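Local coordinates for PUA domain-containing protein (Aeropyrum pernix, PDB 2CX0), which is of uncharacterised function but carries a PUA domain, probably binds RNA and may act in translation initiation, at residues A[3-8]-A[177-182]; A[29-34]-A[74-78]; A[68-72]-A[166-170]; A[92-98]-A[115-121]. All coordinates share one frame; numbering follows the deposited sequence.

Interaction 1. Residues A[3-8]-A[177-182]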
loop_
_atom_site.group_PDB
_atom_site.type_symbol
_atom_site.label_atom_id
_atom_site.label_comp_id
_atom_site.label_asym_id
_atom_site.label_seq_id
_atom_site.Cartn_x
_atom_site.Cartn_y
_atom_site.Cartn_z
ATOM N N LEU A 3 -6.020 -1.375 21.597
ATOM C CA LEU A 3 -5.483 -0.103 21.236
ATOM C C LEU A 3 -6.654 0.794 20.947
ATOM O O LEU A 3 -7.797 0.322 20.846
ATOM C CB LEU A 3 -4.551 -0.218 20.028
ATOM C CG LEU A 3 -5.078 -0.734 18.680
ATOM C CD1 LEU A 3 -5.947 0.362 18.006
ATOM C CD2 LEU A 3 -3.825 -1.106 17.748
ATOM N N TRP A 4 -6.407 2.092 20.862
ATOM C CA TRP A 4 -7.519 3.006 20.520
ATOM C C TRP A 4 -6.973 3.911 19.412
ATOM O O TRP A 4 -5.967 4.625 19.619
ATOM C CB TRP A 4 -7.960 3.826 21.749
ATOM C CG TRP A 4 -9.301 4.466 21.562
ATOM C CD1 TRP A 4 -9.731 5.215 20.479
ATOM C CD2 TRP A 4 -10.440 4.339 22.443
ATOM N NE1 TRP A 4 -11.070 5.533 20.633
ATOM C CE2 TRP A 4 -11.528 5.021 21.818
ATOM C CE3 TRP A 4 -10.642 3.712 23.691
ATOM C CZ2 TRP A 4 -12.802 5.098 22.394
ATOM C CZ3 TRP A 4 -11.923 3.775 24.277
ATOM C CH2 TRP A 4 -12.992 4.470 23.614
ATOM N N ALA A 5 -7.572 3.809 18.228
ATOM C CA ALA A 5 -7.102 4.583 17.076
ATOM C C ALA A 5 -8.079 5.628 16.629
ATOM O O ALA A 5 -9.277 5.505 16.870
ATOM C CB ALA A 5 -6.789 3.646 15.884
ATOM N N ARG A 6 -7.560 6.653 15.991
ATOM C CA ARG A 6 -8.452 7.651 15.425
ATOM C C ARG A 6 -9.275 6.913 14.349
ATOM O O ARG A 6 -8.802 5.920 13.761
ATOM C CB ARG A 6 -7.635 8.803 14.797
ATOM C CG ARG A 6 -8.419 9.665 13.873
ATOM C CD ARG A 6 -7.601 10.878 13.368
ATOM N NE ARG A 6 -7.152 11.766 14.450
ATOM C CZ ARG A 6 -5.924 11.767 14.967
ATOM N NH1 ARG A 6 -5.017 10.922 14.488
ATOM N NH2 ARG A 6 -5.605 12.608 15.951
ATOM N N LEU A 7 -10.521 7.364 14.145
ATOM C CA LEU A 7 -11.438 6.814 13.120
ATOM C C LEU A 7 -12.080 5.528 13.537
ATOM O O LEU A 7 -13.342 5.470 13.736
ATOM C CB LEU A 7 -10.753 6.531 11.720
ATOM C CG LEU A 7 -10.672 7.666 10.737
ATOM C CD1 LEU A 7 -10.218 7.119 9.322
ATOM C CD2 LEU A 7 -12.059 8.299 10.564
ATOM N N VAL A 8 -11.242 4.489 13.682
ATOM C CA VAL A 8 -11.743 3.176 14.017
ATOM C C VAL A 8 -12.049 2.997 15.504
ATOM O O VAL A 8 -12.866 2.084 15.823
ATOM C CB VAL A 8 -10.756 2.052 13.529
ATOM C CG1 VAL A 8 -10.533 2.184 12.008
ATOM C CG2 VAL A 8 -9.406 2.215 14.215
ATOM N N GLU A 177 -5.195 4.368 9.738
ATOM C CA GLU A 177 -5.257 4.829 11.127
ATOM C C GLU A 177 -4.963 3.697 12.089
ATOM O O GLU A 177 -4.246 3.865 13.047
ATOM C CB GLU A 177 -6.631 5.463 11.455
ATOM C CG GLU A 177 -6.901 6.787 10.702
ATOM C CD GLU A 177 -5.997 7.958 11.110
ATOM O OE1 GLU A 177 -5.185 7.885 12.064
ATOM O OE2 GLU A 177 -6.105 8.998 10.459
ATOM N N LEU A 178 -5.552 2.543 11.818
ATOM C CA LEU A 178 -5.294 1.394 12.638
ATOM C C LEU A 178 -3.769 1.047 12.614
ATOM O O LEU A 178 -3.146 0.781 13.675
ATOM C CB LEU A 178 -6.136 0.228 12.115
ATOM C CG LEU A 178 -5.707 -1.104 12.766
ATOM C CD1 LEU A 178 -5.970 -1.061 14.297
ATOM C CD2 LEU A 178 -6.539 -2.232 12.099
ATOM N N ALA A 179 -3.180 1.064 11.422
ATOM C CA ALA A 179 -1.750 0.715 11.271
ATOM C C ALA A 179 -0.855 1.705 11.994
ATOM O O ALA A 179 0.127 1.282 12.624
ATOM C CB ALA A 179 -1.330 0.621 9.802
ATOM N N GLN A 180 -1.213 2.995 11.950
ATOM C CA GLN A 180 -0.450 4.026 12.649
ATOM C C GLN A 180 -0.381 3.722 14.147
ATOM O O GLN A 180 0.657 3.899 14.780
ATOM C CB GLN A 180 -1.124 5.388 12.524
ATOM C CG GLN A 180 -0.735 6.164 11.351
ATOM C CD GLN A 180 0.753 6.382 11.309
ATOM O OE1 GLN A 180 1.464 5.547 10.765
ATOM N NE2 GLN A 180 1.243 7.494 11.906
ATOM N N GLU A 181 -1.491 3.256 14.710
ATOM C CA GLU A 181 -1.548 2.971 16.133
ATOM C C GLU A 181 -0.852 1.663 16.468
ATOM O O GLU A 181 -0.251 1.557 17.529
ATOM C CB GLU A 181 -3.028 2.943 16.599
ATOM C CG GLU A 181 -3.214 3.168 18.074
ATOM C CD GLU A 181 -2.628 4.493 18.559
ATOM O OE1 GLU A 181 -2.543 5.497 17.806
ATOM O OE2 GLU A 181 -2.273 4.534 19.733
ATOM N N VAL A 182 -0.935 0.657 15.579
ATOM C CA VAL A 182 -0.262 -0.623 15.827
ATOM C C VAL A 182 1.255 -0.330 15.899
ATOM O O VAL A 182 1.949 -0.846 16.795
ATOM C CB VAL A 182 -0.539 -1.682 14.686
ATOM C CG1 VAL A 182 0.396 -2.899 14.837
ATOM C CG2 VAL A 182 -1.984 -2.219 14.800
HETATM O O HOH W 1 -3.591 2.906 21.373
HETATM O O HOH W 2 -4.704 6.463 14.260
#
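Leu3, Ala5 and Glu177 lead a helix-on-strand contact in which the C-terminal helix 174-183 lies across the outermost strand 2-5 of the N-terminal antiparallel sheet; the axes of 3-5 and 177-182 approach to 8.0 Å at 136°. The apolar end is Leu3, whose two methyls divide the work: CD2 reaches Val182 CG2 at 3.6 Å, while CD1 meets Leu178 CD1 at 4.0 Å, the two leucines crossing at about a right angle. Ala5 is small enough for its CB to sit against the helix backbone, 3.8 Å from Glu177 O. Beyond the strand, Glu177 CG lies 3.6 Å from Leu7 CD1, and a bend at chi2 (-67°) brings the carboxylate alongside the aliphatic part of Arg6. Arg6 NH1 and Glu177 OE1 form a long salt bridge of 3.9 Å, the carboxylate standing 66° from the guanidinium plane. Two waters bridge the segments: one joins Trp4 N to Glu181 OE2, the other accepts weakly from Arg6 N and donates to Glu177 O and OE1. With an alanine in place of Glu177, Arg6 would probably lose its partner across the contact and the second water one acceptor. Leu3 also packs on Ala11 and Leu13 of strand 9-17, and Leu178 on Tyr57 of strand 56-62.

Interaction 2. Residues A[29-34]-A[74-78]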
loop_
_atom_site.group_PDB
_atom_site.type_symbol
_atom_site.label_atom_id
_atom_site.label_comp_id
_atom_site.label_asym_id
_atom_site.label_seq_id
_atom_site.Cartn_x
_atom_site.Cartn_y
_atom_site.Cartn_z
ATOM N N ARG A 29 3.857 -15.562 -2.517
ATOM C CA ARG A 29 2.723 -14.750 -2.949
ATOM C C ARG A 29 3.159 -13.349 -3.356
ATOM O O ARG A 29 2.469 -12.665 -4.141
ATOM C CB ARG A 29 1.687 -14.688 -1.831
ATOM C CG ARG A 29 0.852 -16.025 -1.715
ATOM C CD ARG A 29 -0.094 -15.897 -0.517
ATOM N NE ARG A 29 -1.215 -15.023 -0.804
ATOM C CZ ARG A 29 -2.146 -14.700 0.083
ATOM N NH1 ARG A 29 -2.041 -15.175 1.307
ATOM N NH2 ARG A 29 -3.233 -13.978 -0.278
ATOM N N LEU A 30 4.308 -12.939 -2.837
ATOM C CA LEU A 30 4.862 -11.627 -3.135
ATOM C C LEU A 30 5.762 -11.643 -4.379
ATOM O O LEU A 30 5.813 -10.675 -5.148
ATOM C CB LEU A 30 5.704 -11.117 -1.923
ATOM C CG LEU A 30 5.034 -10.826 -0.552
ATOM C CD1 LEU A 30 6.118 -10.520 0.529
ATOM C CD2 LEU A 30 4.112 -9.612 -0.691
ATOM N N LYS A 31 6.465 -12.741 -4.611
ATOM C CA LYS A 31 7.435 -12.688 -5.697
ATOM C C LYS A 31 6.957 -12.271 -7.081
ATOM O O LYS A 31 7.633 -11.496 -7.771
ATOM C CB LYS A 31 8.185 -14.002 -5.765
ATOM C CG LYS A 31 9.204 -14.115 -4.613
ATOM C CD LYS A 31 9.828 -15.504 -4.624
ATOM C CE LYS A 31 10.628 -15.806 -3.359
ATOM N NZ LYS A 31 11.131 -17.244 -3.328
ATOM N N PRO A 32 5.763 -12.714 -7.467
ATOM C CA PRO A 32 5.265 -12.346 -8.787
ATOM C C PRO A 32 4.865 -10.912 -8.951
ATOM O O PRO A 32 4.797 -10.457 -10.085
ATOM C CB PRO A 32 4.040 -13.241 -8.970
ATOM C CG PRO A 32 4.219 -14.336 -7.891
ATOM C CD PRO A 32 4.813 -13.583 -6.765
ATOM N N TYR A 33 4.570 -10.199 -7.853
ATOM C CA TYR A 33 4.053 -8.826 -7.985
ATOM C C TYR A 33 4.917 -7.616 -7.661
ATOM O O TYR A 33 4.479 -6.484 -7.844
ATOM C CB TYR A 33 2.774 -8.747 -7.169
ATOM C CG TYR A 33 1.847 -9.847 -7.520
ATOM C CD1 TYR A 33 1.224 -9.885 -8.781
ATOM C CD2 TYR A 33 1.576 -10.882 -6.600
ATOM C CE1 TYR A 33 0.347 -10.931 -9.097
ATOM C CE2 TYR A 33 0.705 -11.918 -6.911
ATOM C CZ TYR A 33 0.091 -11.938 -8.155
ATOM O OH TYR A 33 -0.827 -12.920 -8.469
ATOM N N TYR A 34 6.142 -7.855 -7.208
ATOM C CA TYR A 34 7.034 -6.799 -6.769
ATOM C C TYR A 34 8.399 -7.120 -7.324
ATOM O O TYR A 34 8.675 -8.283 -7.625
ATOM C CB TYR A 34 7.081 -6.819 -5.228
ATOM C CG TYR A 34 5.715 -6.546 -4.651
ATOM C CD1 TYR A 34 5.144 -5.267 -4.765
ATOM C CD2 TYR A 34 4.966 -7.560 -4.062
ATOM C CE1 TYR A 34 3.850 -5.006 -4.292
ATOM C CE2 TYR A 34 3.671 -7.327 -3.591
ATOM C CZ TYR A 34 3.122 -6.035 -3.706
ATOM O OH TYR A 34 1.893 -5.778 -3.214
ATOM N N GLY A 74 -7.410 -11.190 -3.354
ATOM C CA GLY A 74 -6.516 -12.254 -2.886
ATOM C C GLY A 74 -4.998 -11.976 -2.952
ATOM O O GLY A 74 -4.159 -12.879 -2.708
ATOM N N ARG A 75 -4.634 -10.739 -3.331
ATOM C CA ARG A 75 -3.257 -10.367 -3.379
ATOM C C ARG A 75 -2.844 -9.622 -2.106
ATOM O O ARG A 75 -3.701 -9.038 -1.404
ATOM C CB ARG A 75 -2.969 -9.453 -4.568
ATOM C CG ARG A 75 -2.853 -10.187 -5.876
ATOM C CD ARG A 75 -2.104 -9.344 -6.915
ATOM N NE ARG A 75 -2.790 -8.079 -7.193
ATOM C CZ ARG A 75 -2.479 -7.280 -8.219
ATOM N NH1 ARG A 75 -1.495 -7.610 -9.074
ATOM N NH2 ARG A 75 -3.155 -6.155 -8.404
ATOM N N ILE A 76 -1.542 -9.680 -1.836
ATOM C CA ILE A 76 -0.997 -9.022 -0.656
ATOM C C ILE A 76 -0.395 -7.667 -1.086
ATOM O O ILE A 76 0.402 -7.595 -2.052
ATOM C CB ILE A 76 0.064 -9.919 0.028
ATOM C CG1 ILE A 76 -0.640 -11.167 0.623
ATOM C CG2 ILE A 76 0.769 -9.141 1.225
ATOM C CD1 ILE A 76 0.252 -12.385 0.553
ATOM N N TYR A 77 -0.786 -6.615 -0.358
ATOM C CA TYR A 77 -0.360 -5.244 -0.600
ATOM C C TYR A 77 0.360 -4.632 0.619
ATOM O O TYR A 77 0.202 -5.066 1.753
ATOM C CB TYR A 77 -1.581 -4.325 -0.844
ATOM C CG TYR A 77 -2.340 -4.574 -2.100
ATOM C CD1 TYR A 77 -2.199 -3.717 -3.191
ATOM C CD2 TYR A 77 -3.184 -5.692 -2.199
ATOM C CE1 TYR A 77 -2.900 -3.972 -4.395
ATOM C CE2 TYR A 77 -3.897 -5.971 -3.416
ATOM C CZ TYR A 77 -3.732 -5.099 -4.481
ATOM O OH TYR A 77 -4.356 -5.355 -5.666
ATOM N N PRO A 78 1.196 -3.638 0.371
ATOM C CA PRO A 78 1.901 -2.982 1.477
ATOM C C PRO A 78 1.013 -1.831 2.001
ATOM O O PRO A 78 0.254 -1.170 1.231
ATOM C CB PRO A 78 3.143 -2.353 0.820
ATOM C CG PRO A 78 2.596 -2.074 -0.698
ATOM C CD PRO A 78 1.641 -3.232 -0.972
HETATM O O HOH W 3 0.047 -11.657 -3.455
HETATM O O HOH W 4 -1.345 -14.060 -3.540
#
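Arg29 and Ile76 cross at about a right angle, the guanidinium lying flat against the end of the isoleucine: Ile76 CD1 covers one face, toward its rim, 3.3 Å from Arg29 NE. The bend of Arg29 at chi3 (75°) folds the group over this methyl, and the edge remains available for polar partners. There NH2 donates to Gly74 O at 2.8 Å, with the acceptor in the guanidinium plane but the donor well above the carbonyl plane, while NE gives its hydrogen to a water that also bonds Gly74 O. NH2 also forms a salt bridge with Glu70, which answers the charge that the carbonyl only hydrogen-bonds. Ile76 turns its other branch, CG2, to Leu30 CD2 at 3.9 Å, so a branched apolar residue serves both the arginine and the leucine.

The contact closes the end of helix 20-30, and the turn after it, onto edge strand 76-78 of the N-terminal sheet, within the pre-PUA part of the protein. Tyr33 is covered on both faces: Arg75 CD sits over the ring centre in a CH-pi contact, 3.6 Å from the centroid, and Pro32 CB lies over the opposite face. The Arg75 guanidinium stands almost perpendicular to this ring, at 88°, and its NH2 donates to Gly126 O and to Tyr77 OH. Tyr34 instead presents its edge. Its OH donates to Ile76 O at 2.6 Å, in the carbonyl plane and on a lone pair, and Pro78 CD lies 3.4 Å from the same OH.

Interaction 3. Residues A[68-72]-A[166-170]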
loop_
_atom_site.group_PDB
_atom_site.type_symbol
_atom_site.label_atom_id
_atom_site.label_comp_id
_atom_site.label_asym_id
_atom_site.label_seq_id
_atom_site.Cartn_x
_atom_site.Cartn_y
_atom_site.Cartn_z
ATOM N N LEU A 68 1.836 -5.532 5.760
ATOM C CA LEU A 68 1.181 -6.148 4.613
ATOM C C LEU A 68 -0.233 -6.548 4.926
ATOM O O LEU A 68 -0.565 -6.876 6.089
ATOM C CB LEU A 68 1.953 -7.412 4.216
ATOM C CG LEU A 68 3.461 -7.237 3.911
ATOM C CD1 LEU A 68 4.208 -8.601 3.880
ATOM C CD2 LEU A 68 3.574 -6.452 2.529
ATOM N N PHE A 69 -1.092 -6.543 3.900
ATOM C CA PHE A 69 -2.457 -7.011 4.160
ATOM C C PHE A 69 -2.990 -7.666 2.916
ATOM O O PHE A 69 -2.513 -7.403 1.794
ATOM C CB PHE A 69 -3.364 -5.891 4.574
ATOM C CG PHE A 69 -3.483 -4.810 3.564
ATOM C CD1 PHE A 69 -4.592 -4.788 2.687
ATOM C CD2 PHE A 69 -2.492 -3.798 3.462
ATOM C CE1 PHE A 69 -4.717 -3.782 1.724
ATOM C CE2 PHE A 69 -2.602 -2.795 2.509
ATOM C CZ PHE A 69 -3.713 -2.787 1.635
ATOM N N GLU A 70 -3.936 -8.561 3.107
ATOM C CA GLU A 70 -4.563 -9.222 1.966
ATOM C C GLU A 70 -5.801 -8.415 1.506
ATOM O O GLU A 70 -6.669 -8.059 2.320
ATOM C CB GLU A 70 -4.976 -10.679 2.318
ATOM C CG GLU A 70 -5.402 -11.405 1.033
ATOM C CD GLU A 70 -5.926 -12.834 1.247
ATOM O OE1 GLU A 70 -5.227 -13.664 1.839
ATOM O OE2 GLU A 70 -7.051 -13.123 0.817
ATOM N N TRP A 71 -5.899 -8.143 0.209
ATOM C CA TRP A 71 -7.047 -7.397 -0.280
ATOM C C TRP A 71 -8.099 -8.342 -0.891
ATOM O O TRP A 71 -7.883 -9.550 -0.993
ATOM C CB TRP A 71 -6.600 -6.322 -1.277
ATOM C CG TRP A 71 -7.656 -5.261 -1.402
ATOM C CD1 TRP A 71 -8.234 -4.584 -0.366
ATOM C CD2 TRP A 71 -8.241 -4.736 -2.596
ATOM N NE1 TRP A 71 -9.134 -3.691 -0.837
ATOM C CE2 TRP A 71 -9.163 -3.758 -2.200
ATOM C CE3 TRP A 71 -8.071 -4.991 -3.962
ATOM C CZ2 TRP A 71 -9.922 -3.025 -3.106
ATOM C CZ3 TRP A 71 -8.840 -4.245 -4.885
ATOM C CH2 TRP A 71 -9.749 -3.282 -4.439
ATOM N N SER A 72 -9.240 -7.801 -1.259
ATOM C CA SER A 72 -10.315 -8.633 -1.809
ATOM C C SER A 72 -10.040 -9.355 -3.118
ATOM O O SER A 72 -10.844 -10.198 -3.497
ATOM C CB SER A 72 -11.615 -7.826 -1.912
ATOM O OG SER A 72 -11.376 -6.617 -2.608
ATOM N N ARG A 166 -6.290 2.584 -9.573
ATOM C CA ARG A 166 -7.446 2.312 -8.750
ATOM C C ARG A 166 -6.958 2.246 -7.315
ATOM O O ARG A 166 -6.067 1.442 -6.961
ATOM C CB ARG A 166 -8.130 0.994 -9.204
ATOM C CG ARG A 166 -9.323 0.599 -8.341
ATOM C CD ARG A 166 -10.235 -0.399 -9.035
ATOM N NE ARG A 166 -9.529 -1.545 -9.601
ATOM C CZ ARG A 166 -9.101 -2.584 -8.889
ATOM N NH1 ARG A 166 -9.313 -2.598 -7.577
ATOM N NH2 ARG A 166 -8.491 -3.622 -9.487
ATOM N N ARG A 167 -7.559 3.093 -6.481
ATOM C CA ARG A 167 -7.195 3.141 -5.073
ATOM C C ARG A 167 -7.457 1.809 -4.305
ATOM O O ARG A 167 -8.516 1.198 -4.471
ATOM C CB ARG A 167 -7.989 4.304 -4.382
ATOM C CG ARG A 167 -7.888 4.244 -2.836
ATOM C CD ARG A 167 -9.175 4.757 -2.155
ATOM N NE ARG A 167 -10.294 3.825 -2.385
ATOM C CZ ARG A 167 -11.348 4.062 -3.156
ATOM N NH1 ARG A 167 -11.480 5.210 -3.792
ATOM N NH2 ARG A 167 -12.260 3.113 -3.315
ATOM N N VAL A 168 -6.475 1.322 -3.543
ATOM C CA VAL A 168 -6.704 0.157 -2.671
ATOM C C VAL A 168 -6.556 0.621 -1.190
ATOM O O VAL A 168 -7.385 0.336 -0.325
ATOM C CB VAL A 168 -5.715 -0.951 -2.978
ATOM C CG1 VAL A 168 -5.695 -2.045 -1.833
ATOM C CG2 VAL A 168 -6.118 -1.574 -4.360
ATOM N N HIS A 169 -5.498 1.366 -0.905
ATOM C CA HIS A 169 -5.229 1.856 0.451
ATOM C C HIS A 169 -4.622 3.261 0.339
ATOM O O HIS A 169 -3.766 3.523 -0.554
ATOM C CB HIS A 169 -4.264 0.902 1.174
ATOM C CG HIS A 169 -3.625 1.489 2.395
ATOM N ND1 HIS A 169 -2.258 1.593 2.556
ATOM C CD2 HIS A 169 -4.174 1.920 3.555
ATOM C CE1 HIS A 169 -1.992 2.065 3.780
ATOM N NE2 HIS A 169 -3.143 2.268 4.401
ATOM N N ARG A 170 -5.039 4.177 1.233
ATOM C CA ARG A 170 -4.536 5.537 1.106
ATOM C C ARG A 170 -4.372 6.242 2.446
ATOM O O ARG A 170 -4.928 5.812 3.450
ATOM C CB ARG A 170 -5.456 6.371 0.190
ATOM C CG ARG A 170 -6.942 6.422 0.665
ATOM C CD ARG A 170 -7.223 7.492 1.736
ATOM N NE ARG A 170 -8.674 7.456 2.047
ATOM C CZ ARG A 170 -9.274 8.223 2.958
ATOM N NH1 ARG A 170 -8.559 9.126 3.649
ATOM N NH2 ARG A 170 -10.583 8.028 3.209
#
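The indole of Trp71 is covered on both faces: Val168 CG1 stands over the five-membered ring in a CH-pi contact, 3.7 Å from its centroid and only 5° off the normal, and Ser72 OG lies over the other side. At the edge, Arg166 NH1 comes within 3.2 Å of Trp71 CZ3, with the guanidinium nearly coplanar with the indole (20°). The valine's second methyl also rests on the indole, CG2 reaching CZ3 at 3.8 Å, so a beta-branched residue spans both of its rings. Phe69, its CG between the backbone N and the carbonyl carbon (chi1 60°), directs its ring edge to the same valine, CZ lying 4.1 Å from Val168 CG1. This edge also points toward the face of His169 in an offset edge-to-face pair with centroids 5.7 Å apart, and CZ lies 3.8 Å from His169 CB. Val168 and His169 can both serve the contact because they form a classic beta bulge opposite Val142, where strand 163-170 turns a corner. The interface joins the pre-PUA sheet, through strand 65-70 and the residues after it, to the PUA sheet. Leu175 of helix 174-183 touches both Phe69 and His169, and Tyr77 packs beside Phe69 and Val168.

Interaction 4. Residues A[92-98]-A[115-121]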
loop_
_atom_site.group_PDB
_atom_site.type_symbol
_atom_site.label_atom_id
_atom_site.label_comp_id
_atom_site.label_asym_id
_atom_site.label_seq_id
_atom_site.Cartn_x
_atom_site.Cartn_y
_atom_site.Cartn_z
ATOM N N LYS A 92 7.111 -2.519 -8.437
ATOM C CA LYS A 92 7.388 -2.514 -9.899
ATOM C C LYS A 92 7.365 -1.062 -10.429
ATOM O O LYS A 92 8.059 -0.711 -11.386
ATOM C CB LYS A 92 6.335 -3.331 -10.587
ATOM C CG LYS A 92 6.548 -4.822 -10.334
ATOM C CD LYS A 92 5.638 -5.641 -11.226
ATOM C CE LYS A 92 5.845 -7.140 -11.015
ATOM N NZ LYS A 92 6.921 -7.731 -11.872
ATOM N N GLY A 93 6.542 -0.219 -9.817
ATOM C CA GLY A 93 6.525 1.158 -10.269
ATOM C C GLY A 93 5.865 2.130 -9.304
ATOM O O GLY A 93 5.216 1.729 -8.327
ATOM N N VAL A 94 6.083 3.407 -9.546
ATOM C CA VAL A 94 5.424 4.413 -8.751
ATOM C C VAL A 94 5.008 5.507 -9.759
ATOM O O VAL A 94 5.626 5.631 -10.834
ATOM C CB VAL A 94 6.318 5.034 -7.658
ATOM C CG1 VAL A 94 6.668 3.999 -6.561
ATOM C CG2 VAL A 94 7.464 5.669 -8.287
ATOM N N VAL A 95 3.982 6.283 -9.378
ATOM C CA VAL A 95 3.450 7.358 -10.213
ATOM C C VAL A 95 3.535 8.587 -9.365
ATOM O O VAL A 95 3.087 8.572 -8.202
ATOM C CB VAL A 95 1.965 7.065 -10.576
ATOM C CG1 VAL A 95 1.366 8.231 -11.332
ATOM C CG2 VAL A 95 1.887 5.758 -11.437
ATOM N N LEU A 96 4.123 9.648 -9.915
ATOM C CA LEU A 96 4.274 10.887 -9.186
ATOM C C LEU A 96 3.094 11.748 -9.547
ATOM O O LEU A 96 2.651 11.748 -10.713
ATOM C CB LEU A 96 5.575 11.567 -9.607
ATOM C CG LEU A 96 6.807 10.669 -9.480
ATOM C CD1 LEU A 96 8.058 11.440 -9.943
ATOM C CD2 LEU A 96 6.936 10.194 -8.026
ATOM N N VAL A 97 2.577 12.476 -8.559
ATOM C CA VAL A 97 1.349 13.273 -8.764
ATOM C C VAL A 97 1.520 14.704 -8.284
ATOM O O VAL A 97 2.373 15.004 -7.429
ATOM C CB VAL A 97 0.111 12.629 -8.035
ATOM C CG1 VAL A 97 0.005 11.134 -8.360
ATOM C CG2 VAL A 97 0.226 12.810 -6.415
ATOM N N ASP A 98 0.675 15.590 -8.833
ATOM C CA ASP A 98 0.702 16.984 -8.456
ATOM C C ASP A 98 0.048 17.212 -7.082
ATOM O O ASP A 98 -0.520 16.293 -6.499
ATOM C CB ASP A 98 0.108 17.889 -9.558
ATOM C CG ASP A 98 -1.359 17.630 -9.881
ATOM O OD1 ASP A 98 -2.134 17.180 -9.043
ATOM O OD2 ASP A 98 -1.761 17.943 -11.018
ATOM N N GLY A 115 -3.799 14.198 -13.027
ATOM C CA GLY A 115 -3.018 14.539 -11.820
ATOM C C GLY A 115 -1.631 13.895 -11.841
ATOM O O GLY A 115 -0.815 14.108 -10.936
ATOM N N VAL A 116 -1.318 13.117 -12.884
ATOM C CA VAL A 116 -0.015 12.472 -12.933
ATOM C C VAL A 116 1.021 13.370 -13.584
ATOM O O VAL A 116 0.761 13.938 -14.638
ATOM C CB VAL A 116 -0.109 11.121 -13.724
ATOM C CG1 VAL A 116 1.325 10.532 -13.928
ATOM C CG2 VAL A 116 -1.034 10.131 -12.959
ATOM N N VAL A 117 2.209 13.419 -12.984
ATOM C CA VAL A 117 3.309 14.237 -13.485
ATOM C C VAL A 117 4.586 13.468 -13.715
ATOM O O VAL A 117 5.620 14.036 -14.132
ATOM C CB VAL A 117 3.647 15.411 -12.517
ATOM C CG1 VAL A 117 2.379 16.379 -12.370
ATOM C CG2 VAL A 117 4.022 14.848 -11.100
ATOM N N GLY A 118 4.561 12.179 -13.442
ATOM C CA GLY A 118 5.791 11.400 -13.619
ATOM C C GLY A 118 5.528 9.933 -13.412
ATOM O O GLY A 118 4.560 9.560 -12.702
ATOM N N VAL A 119 6.317 9.109 -14.085
ATOM C CA VAL A 119 6.195 7.651 -13.951
ATOM C C VAL A 119 7.574 7.038 -13.728
ATOM O O VAL A 119 8.542 7.415 -14.416
ATOM C CB VAL A 119 5.626 7.000 -15.193
ATOM C CG1 VAL A 119 5.684 5.469 -15.032
ATOM C CG2 VAL A 119 4.193 7.497 -15.450
ATOM N N GLU A 120 7.700 6.114 -12.772
ATOM C CA GLU A 120 8.975 5.481 -12.534
ATOM C C GLU A 120 8.787 3.994 -12.525
ATOM O O GLU A 120 7.741 3.464 -12.053
ATOM C CB GLU A 120 9.570 5.880 -11.160
ATOM C CG GLU A 120 10.101 7.294 -11.110
ATOM C CD GLU A 120 10.450 7.781 -9.705
ATOM O OE1 GLU A 120 10.533 6.970 -8.753
ATOM O OE2 GLU A 120 10.667 9.000 -9.563
ATOM N N GLY A 121 9.815 3.294 -13.002
ATOM C CA GLY A 121 9.700 1.841 -13.011
ATOM C C GLY A 121 9.054 1.346 -14.287
ATOM O O GLY A 121 8.873 2.122 -15.239
#
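Val94 and Glu120 form a hydrogen-bonded pair in the antiparallel ladder between strands 93-97 and 116-121, the latter an edge strand of the PUA sheet. Glu120 can be followed outward: CB rests on Val94 CG2 at 3.6 Å, and CG passes the same methyl. With chi2 at 169° the chain stays extended, so Glu120 OE1 comes 3.4 Å from Val94 CG2. Glu120 OE2 lies 3.6 Å from Leu96 CD1, and OE1 forms a salt bridge with Arg137. Further along, a classic beta bulge sets Val117 and Gly118 opposite Leu96, whose O takes a straight bond from Val117 N (175°) and a weak one from Gly118 N. Glycine suits position 118 because a CB would collide with Leu96 CD1. Val95 CG1 butts against both methyls of Val116, 3.5 Å from each, tighter than usual van der Waals contact. Asp98, just past the strand, is the N-cap of helix 99-107, its OD1 accepting from Ala101 N and its side chain about 3 Å from a bound sulfate. An alanine at Asp98 would probably leave Ala101 N without this acceptor and the helix's first turn uncapped. One more backbone bond follows the last pair: Asp98 N donates to Gly115 O at 3.0 Å, in the carbonyl plane.

Overall arrangement
Interactions 1, 2 and 3 all reach the N-terminal sheet, while interaction 4 lies within the PUA sheet, which interaction 3 joins to the first. Interactions 2 and 3, centres about 11 Å apart, are directly coupled: Tyr77 N lies 2.9 Å from Phe69 O on neighbouring strands, and the ion pair of Arg29 with Glu70 adds a charge link between them. A lighter touch, Tyr33 C to Lys92 CE at 3.5 Å, connects interaction 2 with interaction 4. Interactions 1 and 4 lie on opposite sides of the chain's centre, their centres about 29 Å apart. The sulfate, probably from the crystallisation liquor, sits beside interaction 4 at Asp98.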